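Long-range contacts in acetyltransferase (Brucella abortus str. 2308 A, PDB 4ZBG), which binds acetyl-coenzyme A and probably transfers its acetyl group to an amine of an acceptor substrate, as GNAT enzymes do: residues M9-E14 / G102-E107; Q24-A29 / L86-V91; A115-C120 / L153-D158. All coordinates share one frame; numbering follows the deposited sequence. Where two conformers were deposited one is given.

Contact 1 of 3, residues M9-E14 / G102-E107; sequences MHIRKE and GKLIRE
Ile11 places CG1 beside its own backbone N, anti to the carbonyl carbon (chi1 -66°), and this leaves CG2 anti to that N. CD1 is anti about chi2 (169°), which carries it out to helix 100-114. The two branches of Ile11 therefore meet different parts of the helix. This is alpha/beta packing within the GNAT fold. Strand 10-13, which pairs antiparallel with strand 55-61, lies against the helix that follows the coenzyme-binding strand. The axes of the two short segments come within 9.8 Å and run at 43° to each other.

CD1 packs against the helix backbone and the base of Lys103. It lies 3.7 Å from Lys103 O and 3.8 Å from Lys103 CB. That carbonyl oxygen already accepts the helical bond from Glu107 N, so the methyl covers a polar atom that has its partner. CG2 touches two helix side chains, Leu104 and Glu107, and is 4.1 Å from Leu104 CD2. Leu104 continues inward to Ile69 of strand 64-76. The chain of Glu107 runs past Ile11 in the opposite direction. Its bend beyond CG takes the carboxylate elsewhere, and OE2 bonds Gln111 NE2 one turn on.

Near the start of the same helix, Gly102 N bonds a phosphate oxygen of the coenzyme. The contact itself is apolar and lies toward the surface. In the conformer given, Met9 CE also touches Lys103 CD at 4.0 Å. The aliphatic part of Glu107 meets Ile11 through CG, which stands 4.0 Å from Ile11 CG2.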
loop_
_atom_site.group_PDB
_atom_site.type_symbol
_atom_site.label_atom_id
_atom_site.label_comp_id
_atom_site.label_asym_id
_atom_site.label_seq_id
_atom_site.Cartn_x
_atom_site.Cartn_y
_atom_site.Cartn_z
ATOM N N MET A 9 2.849 6.054 -18.802
ATOM C CA MET A 9 2.765 5.918 -17.363
ATOM C C MET A 9 3.995 5.177 -16.881
ATOM O O MET A 9 4.456 4.232 -17.521
ATOM C CB MET A 9 1.510 5.162 -16.949
ATOM C CG MET A 9 1.265 5.221 -15.453
ATOM S SD MET A 9 -0.162 4.272 -14.926
ATOM C CE MET A 9 0.532 2.625 -14.821
ATOM N N HIS A 10 4.542 5.618 -15.758
ATOM C CA HIS A 10 5.642 4.899 -15.146
ATOM C C HIS A 10 5.485 4.903 -13.636
ATOM O O HIS A 10 4.839 5.777 -13.060
ATOM C CB HIS A 10 6.999 5.451 -15.592
ATOM C CG HIS A 10 7.447 6.661 -14.838
ATOM N ND1 HIS A 10 8.583 6.670 -14.057
ATOM C CD2 HIS A 10 6.915 7.902 -14.744
ATOM C CE1 HIS A 10 8.728 7.864 -13.510
ATOM N NE2 HIS A 10 7.730 8.631 -13.912
ATOM N N ILE A 11 6.046 3.883 -13.007
ATOM C CA ILE A 11 5.997 3.731 -11.566
ATOM C C ILE A 11 7.348 4.087 -10.981
ATOM O O ILE A 11 8.377 3.698 -11.515
ATOM C CB ILE A 11 5.563 2.305 -11.198
ATOM C CG1 ILE A 11 4.117 2.090 -11.639
ATOM C CG2 ILE A 11 5.699 2.070 -9.705
ATOM C CD1 ILE A 11 3.665 0.653 -11.567
ATOM N N ARG A 12 7.347 4.842 -9.890
ATOM C CA ARG A 12 8.593 5.182 -9.220
ATOM C C ARG A 12 8.340 5.376 -7.735
ATOM O O ARG A 12 7.189 5.520 -7.295
ATOM C CB ARG A 12 9.190 6.466 -9.802
ATOM C CG ARG A 12 8.280 7.680 -9.674
ATOM C CD ARG A 12 9.029 8.974 -9.944
ATOM N NE ARG A 12 8.139 10.132 -9.937
ATOM C CZ ARG A 12 7.773 10.792 -8.842
ATOM N NH1 ARG A 12 8.207 10.402 -7.651
ATOM N NH2 ARG A 12 6.965 11.840 -8.936
ATOM N N LYS A 13 9.413 5.377 -6.959
ATOM C CA LYS A 13 9.328 5.713 -5.543
ATOM C C LYS A 13 8.956 7.176 -5.380
ATOM O O LYS A 13 9.347 8.025 -6.189
ATOM C CB LYS A 13 10.656 5.460 -4.834
ATOM C CG LYS A 13 10.957 4.005 -4.545
ATOM C CD LYS A 13 12.232 3.877 -3.723
ATOM C CE LYS A 13 12.747 2.451 -3.707
ATOM N NZ LYS A 13 14.103 2.372 -3.101
ATOM N N GLU A 14 8.219 7.469 -4.321
ATOM C CA GLU A 14 7.875 8.846 -4.033
ATOM C C GLU A 14 9.127 9.658 -3.742
ATOM O O GLU A 14 10.176 9.123 -3.347
ATOM C CB GLU A 14 6.932 8.930 -2.828
ATOM C CG GLU A 14 7.634 8.815 -1.484
ATOM C CD GLU A 14 6.780 9.327 -0.326
ATOM O OE1 GLU A 14 5.559 9.077 -0.322
ATOM O OE2 GLU A 14 7.335 9.981 0.586
ATOM N N GLY A 102 -3.242 -2.700 -10.030
ATOM C CA GLY A 102 -2.560 -3.976 -10.121
ATOM C C GLY A 102 -1.076 -3.808 -10.383
ATOM O O GLY A 102 -0.256 -4.543 -9.839
ATOM N N LYS A 103 -0.719 -2.855 -11.236
ATOM C CA LYS A 103 0.694 -2.596 -11.510
ATOM C C LYS A 103 1.422 -2.067 -10.273
ATOM O O LYS A 103 2.546 -2.485 -9.994
ATOM C CB LYS A 103 0.877 -1.661 -12.713
ATOM C CG LYS A 103 0.542 -2.331 -14.022
ATOM C CD LYS A 103 0.538 -1.328 -15.164
ATOM C CE LYS A 103 0.100 -1.976 -16.471
ATOM N NZ LYS A 103 -0.308 -0.948 -17.461
ATOM N N LEU A 104 0.787 -1.155 -9.538
ATOM C CA LEU A 104 1.371 -0.631 -8.301
ATOM C C LEU A 104 1.579 -1.737 -7.278
ATOM O O LEU A 104 2.618 -1.804 -6.617
ATOM C CB LEU A 104 0.471 0.449 -7.706
ATOM C CG LEU A 104 0.564 1.799 -8.410
ATOM C CD1 LEU A 104 -0.588 2.685 -7.976
ATOM C CD2 LEU A 104 1.902 2.462 -8.094
ATOM N N ILE A 105 0.580 -2.599 -7.134
ATOM C CA ILE A 105 0.657 -3.680 -6.158
ATOM C C ILE A 105 1.763 -4.662 -6.530
ATOM O O ILE A 105 2.592 -5.016 -5.692
ATOM C CB ILE A 105 -0.703 -4.379 -5.980
ATOM C CG1 ILE A 105 -1.717 -3.410 -5.360
ATOM C CG2 ILE A 105 -0.541 -5.647 -5.154
ATOM C CD1 ILE A 105 -3.155 -3.852 -5.519
ATOM N N ARG A 106 1.792 -5.101 -7.788
ATOM C CA ARG A 106 2.808 -6.062 -8.205
ATOM C C ARG A 106 4.211 -5.483 -8.049
ATOM O O ARG A 106 5.126 -6.167 -7.585
ATOM C CB ARG A 106 2.565 -6.535 -9.639
ATOM C CG ARG A 106 1.377 -7.468 -9.775
ATOM C CD ARG A 106 1.353 -8.175 -11.115
ATOM N NE ARG A 106 0.137 -8.970 -11.270
ATOM C CZ ARG A 106 -1.023 -8.469 -11.670
ATOM N NH1 ARG A 106 -1.124 -7.176 -11.937
ATOM N NH2 ARG A 106 -2.088 -9.253 -11.793
ATOM N N GLU A 107 4.386 -4.224 -8.430
ATOM C CA GLU A 107 5.695 -3.614 -8.313
ATOM C C GLU A 107 6.108 -3.432 -6.844
ATOM O O GLU A 107 7.261 -3.686 -6.477
ATOM C CB GLU A 107 5.748 -2.308 -9.105
ATOM C CG GLU A 107 7.100 -1.639 -9.069
ATOM C CD GLU A 107 8.226 -2.506 -9.595
ATOM O OE1 GLU A 107 8.000 -3.392 -10.461
ATOM O OE2 GLU A 107 9.361 -2.277 -9.140
#

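Contact 2 of 3, residues Q24-A29 / L86-V91. With ACO (acetyl coenzyme *a), chain B.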
loop_
_atom_site.group_PDB
_atom_site.type_symbol
_atom_site.label_atom_id
_atom_site.label_comp_id
_atom_site.label_asym_id
_atom_site.label_seq_id
_atom_site.Cartn_x
_atom_site.Cartn_y
_atom_site.Cartn_z
ATOM N N GLN A 24 -3.749 14.166 -2.151
ATOM C CA GLN A 24 -4.904 14.542 -2.964
ATOM C C GLN A 24 -5.505 13.334 -3.690
ATOM O O GLN A 24 -6.721 13.152 -3.719
ATOM C CB GLN A 24 -4.495 15.610 -3.974
ATOM C CG GLN A 24 -5.605 16.073 -4.898
ATOM C CD GLN A 24 -5.095 16.955 -6.030
ATOM O OE1 GLN A 24 -3.939 17.387 -6.031
ATOM N NE2 GLN A 24 -5.956 17.214 -7.007
ATOM N N VAL A 25 -4.649 12.505 -4.273
ATOM C CA VAL A 25 -5.121 11.308 -4.957
ATOM C C VAL A 25 -5.780 10.335 -3.973
ATOM O O VAL A 25 -6.856 9.787 -4.237
ATOM C CB VAL A 25 -3.972 10.645 -5.731
ATOM C CG1 VAL A 25 -4.404 9.295 -6.256
ATOM C CG2 VAL A 25 -3.522 11.556 -6.875
ATOM N N THR A 26 -5.127 10.129 -2.837
ATOM C CA THR A 26 -5.636 9.235 -1.815
ATOM C C THR A 26 -7.014 9.710 -1.363
ATOM O O THR A 26 -7.970 8.931 -1.287
ATOM C CB THR A 26 -4.681 9.201 -0.606
ATOM O OG1 THR A 26 -3.402 8.731 -1.033
ATOM C CG2 THR A 26 -5.191 8.294 0.481
ATOM N N GLU A 27 -7.132 11.001 -1.072
ATOM C CA GLU A 27 -8.390 11.514 -0.559
ATOM C C GLU A 27 -9.489 11.474 -1.609
ATOM O O GLU A 27 -10.644 11.206 -1.282
ATOM C CB GLU A 27 -8.198 12.894 0.069
ATOM C CG GLU A 27 -7.386 12.762 1.355
ATOM C CD GLU A 27 -7.081 14.060 2.066
ATOM O OE1 GLU A 27 -7.265 15.150 1.495
ATOM O OE2 GLU A 27 -6.631 13.973 3.220
ATOM N N ALA A 28 -9.130 11.677 -2.878
ATOM C CA ALA A 28 -10.109 11.561 -3.959
ATOM C C ALA A 28 -10.600 10.124 -4.084
ATOM O O ALA A 28 -11.792 9.874 -4.263
ATOM C CB ALA A 28 -9.515 12.026 -5.275
ATOM N N ALA A 29 -9.683 9.169 -3.979
ATOM C CA ALA A 29 -10.049 7.760 -4.113
ATOM C C ALA A 29 -10.984 7.305 -2.989
ATOM O O ALA A 29 -11.915 6.530 -3.214
ATOM C CB ALA A 29 -8.801 6.895 -4.149
ATOM N N LEU A 86 0.057 -3.888 3.445
ATOM C CA LEU A 86 -0.200 -3.139 2.227
ATOM C C LEU A 86 -1.405 -2.241 2.466
ATOM O O LEU A 86 -2.484 -2.728 2.803
ATOM C CB LEU A 86 -0.493 -4.107 1.074
ATOM C CG LEU A 86 -0.658 -3.532 -0.337
ATOM C CD1 LEU A 86 -0.518 -4.671 -1.329
ATOM C CD2 LEU A 86 -1.990 -2.799 -0.555
ATOM N N GLY A 87 -1.234 -0.940 2.259
ATOM C CA GLY A 87 -2.359 -0.030 2.296
ATOM C C GLY A 87 -2.050 1.301 2.946
ATOM O O GLY A 87 -1.206 1.388 3.836
ATOM N N PRO A 88 -2.755 2.355 2.525
ATOM C CA PRO A 88 -3.731 2.330 1.428
ATOM C C PRO A 88 -3.091 2.171 0.053
ATOM O O PRO A 88 -1.905 2.445 -0.130
ATOM C CB PRO A 88 -4.369 3.721 1.514
ATOM C CG PRO A 88 -3.302 4.566 2.093
ATOM C CD PRO A 88 -2.618 3.697 3.117
ATOM N N VAL A 89 -3.897 1.695 -0.891
ATOM C CA VAL A 89 -3.613 1.815 -2.314
ATOM C C VAL A 89 -4.767 2.615 -2.905
ATOM O O VAL A 89 -5.932 2.379 -2.557
ATOM C CB VAL A 89 -3.406 0.433 -2.994
ATOM C CG1 VAL A 89 -4.592 -0.505 -2.776
ATOM C CG2 VAL A 89 -3.103 0.610 -4.478
ATOM N N SER A 90 -4.439 3.558 -3.785
ATOM C CA SER A 90 -5.401 4.539 -4.276
ATOM C C SER A 90 -5.123 4.839 -5.729
ATOM O O SER A 90 -3.976 5.057 -6.100
ATOM C CB SER A 90 -5.243 5.866 -3.516
ATOM O OG SER A 90 -5.318 5.688 -2.117
ATOM N N VAL A 91 -6.169 4.887 -6.541
ATOM C CA VAL A 91 -6.044 5.310 -7.934
ATOM C C VAL A 91 -7.117 6.360 -8.184
ATOM O O VAL A 91 -8.236 6.218 -7.700
ATOM C CB VAL A 91 -6.165 4.110 -8.908
ATOM C CG1 VAL A 91 -6.255 4.571 -10.374
ATOM C CG2 VAL A 91 -4.990 3.156 -8.714
HETATM N N1A ACO B . -10.157 -5.112 -18.798
HETATM C C2A ACO B . -11.063 -5.641 -17.984
HETATM N N3A ACO B . -11.019 -5.454 -16.676
HETATM C C4A ACO B . -10.043 -4.718 -16.133
HETATM C C5A ACO B . -9.083 -4.154 -16.940
HETATM C C6A ACO B . -9.170 -4.375 -18.323
HETATM N N6A ACO B . -8.187 -3.801 -19.218
HETATM N N7A ACO B . -8.233 -3.481 -16.156
HETATM C C8A ACO B . -8.651 -3.630 -14.908
HETATM N N9A ACO B . -9.745 -4.372 -14.866
HETATM C C1B ACO B . -10.495 -4.760 -13.673
HETATM C C2B ACO B . -9.825 -5.536 -12.814
HETATM O O2B ACO B . -9.846 -6.938 -13.161
HETATM C C3B ACO B . -10.596 -5.263 -11.361
HETATM O O3B ACO B . -11.876 -5.951 -11.341
HETATM P P3B ACO B . -12.104 -7.408 -10.609
HETATM O O7A ACO B . -13.573 -7.713 -10.784
HETATM O O8A ACO B . -11.732 -7.281 -9.151
HETATM O O9A ACO B . -11.223 -8.414 -11.316
HETATM C C4B ACO B . -10.787 -3.940 -11.343
HETATM O O4B ACO B . -10.744 -3.468 -12.846
HETATM C C5B ACO B . -9.717 -3.089 -10.636
HETATM O O5B ACO B . -8.435 -3.556 -10.980
HETATM P P1A ACO B . -7.212 -2.529 -11.339
HETATM O O1A ACO B . -7.479 -1.753 -12.593
HETATM O O2A ACO B . -5.947 -3.338 -11.275
HETATM O O3A ACO B . -7.159 -1.535 -10.066
HETATM P P2A ACO B . -7.518 0.038 -10.030
HETATM O O4A ACO B . -6.492 0.827 -10.781
HETATM O O5A ACO B . -8.964 0.267 -10.370
HETATM O O6A ACO B . -7.249 0.311 -8.457
HETATM C CBP ACO B . -8.161 0.399 -6.251
HETATM C CCP ACO B . -7.895 -0.475 -7.480
HETATM C CDP ACO B . -8.763 -0.486 -5.162
HETATM C CEP ACO B . -6.831 0.990 -5.796
HETATM C CAP ACO B . -9.132 1.514 -6.645
HETATM O OAP ACO B . -10.385 0.936 -6.916
HETATM C C9P ACO B . -9.308 2.595 -5.578
HETATM O O9P ACO B . -8.541 3.500 -5.435
HETATM N N8P ACO B . -10.480 2.459 -4.762
HETATM C C7P ACO B . -10.800 3.413 -3.723
HETATM C C6P ACO B . -9.828 3.316 -2.557
HETATM C C5P ACO B . -9.762 1.905 -2.012
HETATM O O5P ACO B . -10.736 1.308 -1.673
HETATM N N4P ACO B . -8.458 1.317 -1.919
HETATM C C3P ACO B . -8.304 -0.028 -1.406
HETATM C C2P ACO B . -8.375 -0.039 0.115
HETATM S S1P ACO B . -7.932 -1.693 0.711
HETATM C C ACO B . -6.133 -1.685 0.740
HETATM O O ACO B . -5.528 -0.682 0.527
HETATM C CH3 ACO B . -5.446 -3.007 1.036
HETATM O O HOH W 1 -2.851 5.960 -1.063
#
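Water 1 is held by both Thr26 and Ser90. Its oxygen lies 2.7 Å from Ser90 OG and donates to Thr26 OG1 at 2.8 Å. Thr26 OG1 also bonds Ile22 O one turn back in helix 19-30. The water thus bridges two buried hydroxyls that do not bond each other directly.

The axes of segments 24-29 and 86-91 cross at 86°, and small residues let the two come close. Ser90 OG is anti to its carbonyl carbon (chi1 -54°) and sits over the helix backbone, 3.6 Å from Thr26 CA. Ser90 CB rests 3.8 Å from Ala29 CB. The same alanine methyl is 3.7 Å from Val91 O, which accepts a hydrogen bond from Gln96 NE2. Val25 CG1 closes the packing beside Ser90 and Val91.

The strand is the coenzyme-binding strand of the GNAT fold. The pantetheine arm bonds it much as another strand would. ACO N4P donates to Val89 O at 2.8 Å, and Val91 N donates to ACO O9P at 3.0 Å. Ala29 of the helix also touches the arm, so the coenzyme lies against both elements. A cis peptide joins Gly87 to Pro88, close to the acetyl end. Just beyond it, Val89 N bonds the thioester oxygen, ACO O, at 3.2 Å and with a bent N-H...O angle of 142°. A donor here would be expected to stabilise negative charge on this oxygen and leave the carbonyl carbon more electrophilic. This is consistent with the GNAT mechanism, in which a backbone N-H of this strand polarises the thioester for attack by the acceptor amine.

Contact 3 of 3, residues A115-C120 / L153-D158; sequences AGARGC and LAFGPD
Strands 119-122 and 151-154 pair antiparallel, with Cys120 and Leu153 as a hydrogen-bonded pair and Gly119 and Ala154 as a non-hydrogen-bonded one. This ladder lies in the later part of the GNAT sheet, where strand 119-122 also runs parallel to strand 83-91. Cys120 N donates to Leu153 O, and Leu153 N donates to Cys120 O, both at 2.9 Å. There is no room for a CB on Gly119 in this close pairing, since its CA already comes to 3.2 Å from Leu153 O.

Beyond the strands, Phe155 N donates to Arg118 O at 2.9 Å from above the carbonyl plane. Water 2 gives that oxygen a second donor. The Phe155 ring turns its edge to the loop that leaves helix 100-114 through the Schellman motif at Gly116. Its CD2 is 3.3 Å from Ala117 O. Ala117 CB meets the same side of the ring, 4.0 Å from Phe155 CD2. Cys120 and Leu153 share the opposite sheet face from Ala154 and pack on Leu109 and Phe134.

Arg118 folds at chi2 (-87°) and chi3 (-78°). Pro157 CD lies over one face of its guanidinium, offset toward the rim, and Arg118 NH1 is 3.4 Å from Pro157 CG.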
loop_
_atom_site.group_PDB
_atom_site.type_symbol
_atom_site.label_atom_id
_atom_site.label_comp_id
_atom_site.label_asym_id
_atom_site.label_seq_id
_atom_site.Cartn_x
_atom_site.Cartn_y
_atom_site.Cartn_z
ATOM N N ALA A 115 13.955 -6.697 -1.271
ATOM C CA ALA A 115 14.665 -6.090 -0.153
ATOM C C ALA A 115 14.754 -7.015 1.059
ATOM O O ALA A 115 15.260 -6.616 2.101
ATOM C CB ALA A 115 14.025 -4.762 0.227
ATOM N N GLY A 116 14.275 -8.250 0.914
ATOM C CA GLY A 116 14.402 -9.254 1.956
ATOM C C GLY A 116 13.200 -9.456 2.867
ATOM O O GLY A 116 13.320 -10.113 3.899
ATOM N N ALA A 117 12.048 -8.899 2.505
ATOM C CA ALA A 117 10.839 -9.062 3.306
ATOM C C ALA A 117 10.401 -10.528 3.378
ATOM O O ALA A 117 10.658 -11.315 2.465
ATOM C CB ALA A 117 9.719 -8.202 2.754
ATOM N N ARG A 118 9.728 -10.881 4.466
ATOM C CA ARG A 118 9.236 -12.239 4.649
ATOM C C ARG A 118 7.777 -12.405 4.235
ATOM O O ARG A 118 7.316 -13.519 3.980
ATOM C CB ARG A 118 9.423 -12.659 6.104
ATOM C CG ARG A 118 10.882 -12.761 6.512
ATOM C CD ARG A 118 11.452 -14.130 6.196
ATOM N NE ARG A 118 11.034 -15.125 7.181
ATOM C CZ ARG A 118 11.500 -16.367 7.228
ATOM N NH1 ARG A 118 11.067 -17.208 8.158
ATOM N NH2 ARG A 118 12.401 -16.766 6.343
ATOM N N GLY A 119 7.042 -11.303 4.165
ATOM C CA GLY A 119 5.672 -11.392 3.720
ATOM C C GLY A 119 4.902 -10.099 3.804
ATOM O O GLY A 119 5.389 -9.097 4.340
ATOM N N CYS A 120 3.677 -10.142 3.290
ATOM C CA CYS A 120 2.791 -8.996 3.299
ATOM C C CYS A 120 1.384 -9.420 3.690
ATOM O O CYS A 120 0.928 -10.499 3.311
ATOM C CB CYS A 120 2.765 -8.367 1.910
ATOM S SG CYS A 120 2.020 -6.733 1.830
ATOM N N LEU A 153 0.354 -12.992 2.045
ATOM C CA LEU A 153 1.259 -13.443 0.998
ATOM C C LEU A 153 2.627 -13.661 1.635
ATOM O O LEU A 153 3.284 -12.705 2.055
ATOM C CB LEU A 153 1.353 -12.409 -0.128
ATOM C CG LEU A 153 2.442 -12.645 -1.181
ATOM C CD1 LEU A 153 2.250 -13.978 -1.897
ATOM C CD2 LEU A 153 2.466 -11.512 -2.195
ATOM N N ALA A 154 3.045 -14.920 1.727
ATOM C CA ALA A 154 4.326 -15.250 2.333
ATOM C C ALA A 154 5.389 -15.325 1.252
ATOM O O ALA A 154 5.163 -15.921 0.197
ATOM C CB ALA A 154 4.236 -16.583 3.068
ATOM N N PHE A 155 6.546 -14.725 1.504
ATOM C CA PHE A 155 7.652 -14.797 0.549
ATOM C C PHE A 155 8.553 -16.000 0.815
ATOM O O PHE A 155 9.309 -16.425 -0.055
ATOM C CB PHE A 155 8.446 -13.491 0.548
ATOM C CG PHE A 155 7.635 -12.300 0.122
ATOM C CD1 PHE A 155 6.694 -12.414 -0.889
ATOM C CD2 PHE A 155 7.797 -11.072 0.743
ATOM C CE1 PHE A 155 5.940 -11.321 -1.286
ATOM C CE2 PHE A 155 7.047 -9.975 0.351
ATOM C CZ PHE A 155 6.118 -10.101 -0.665
ATOM N N GLY A 156 8.452 -16.539 2.024
ATOM C CA GLY A 156 9.109 -17.775 2.401
ATOM C C GLY A 156 8.134 -18.635 3.183
ATOM O O GLY A 156 7.066 -18.978 2.675
ATOM N N PRO A 157 8.483 -18.977 4.433
ATOM C CA PRO A 157 7.573 -19.740 5.294
ATOM C C PRO A 157 6.262 -19.002 5.542
ATOM O O PRO A 157 6.207 -17.772 5.423
ATOM C CB PRO A 157 8.356 -19.869 6.604
ATOM C CG PRO A 157 9.782 -19.728 6.209
ATOM C CD PRO A 157 9.788 -18.748 5.076
ATOM N N ASP A 158 5.214 -19.748 5.880
ATOM C CA ASP A 158 3.907 -19.152 6.120
ATOM C C ASP A 158 3.954 -18.187 7.290
ATOM O O ASP A 158 4.853 -18.250 8.127
ATOM C CB ASP A 158 2.842 -20.222 6.353
ATOM C CG ASP A 158 2.461 -20.946 5.078
ATOM O OD1 ASP A 158 1.965 -20.278 4.144
ATOM O OD2 ASP A 158 2.654 -22.177 5.013
HETATM O O HOH W 2 7.991 -15.956 5.335
#

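In the fold
All three contacts reach the same sheet. Contact 2 is fully buried and lines the coenzyme pocket. Contact 1 is a surface contact, and contact 3 is partly buried at the far side of the chain's centre from contact 2. Contact 1 is carried by hydrocarbon, contact 2 by small side chains with a bridging water, and contact 3 by strand hydrogen bonds. Helix 100-114 follows the strand of contact 2 and precedes the first strand of contact 3. Leu86 connects the set, since its CD1 touches Ile105 CG2 of contact 1 and its CB touches Cys120 SG of contact 3. Contacts 1 and 3 do not touch directly.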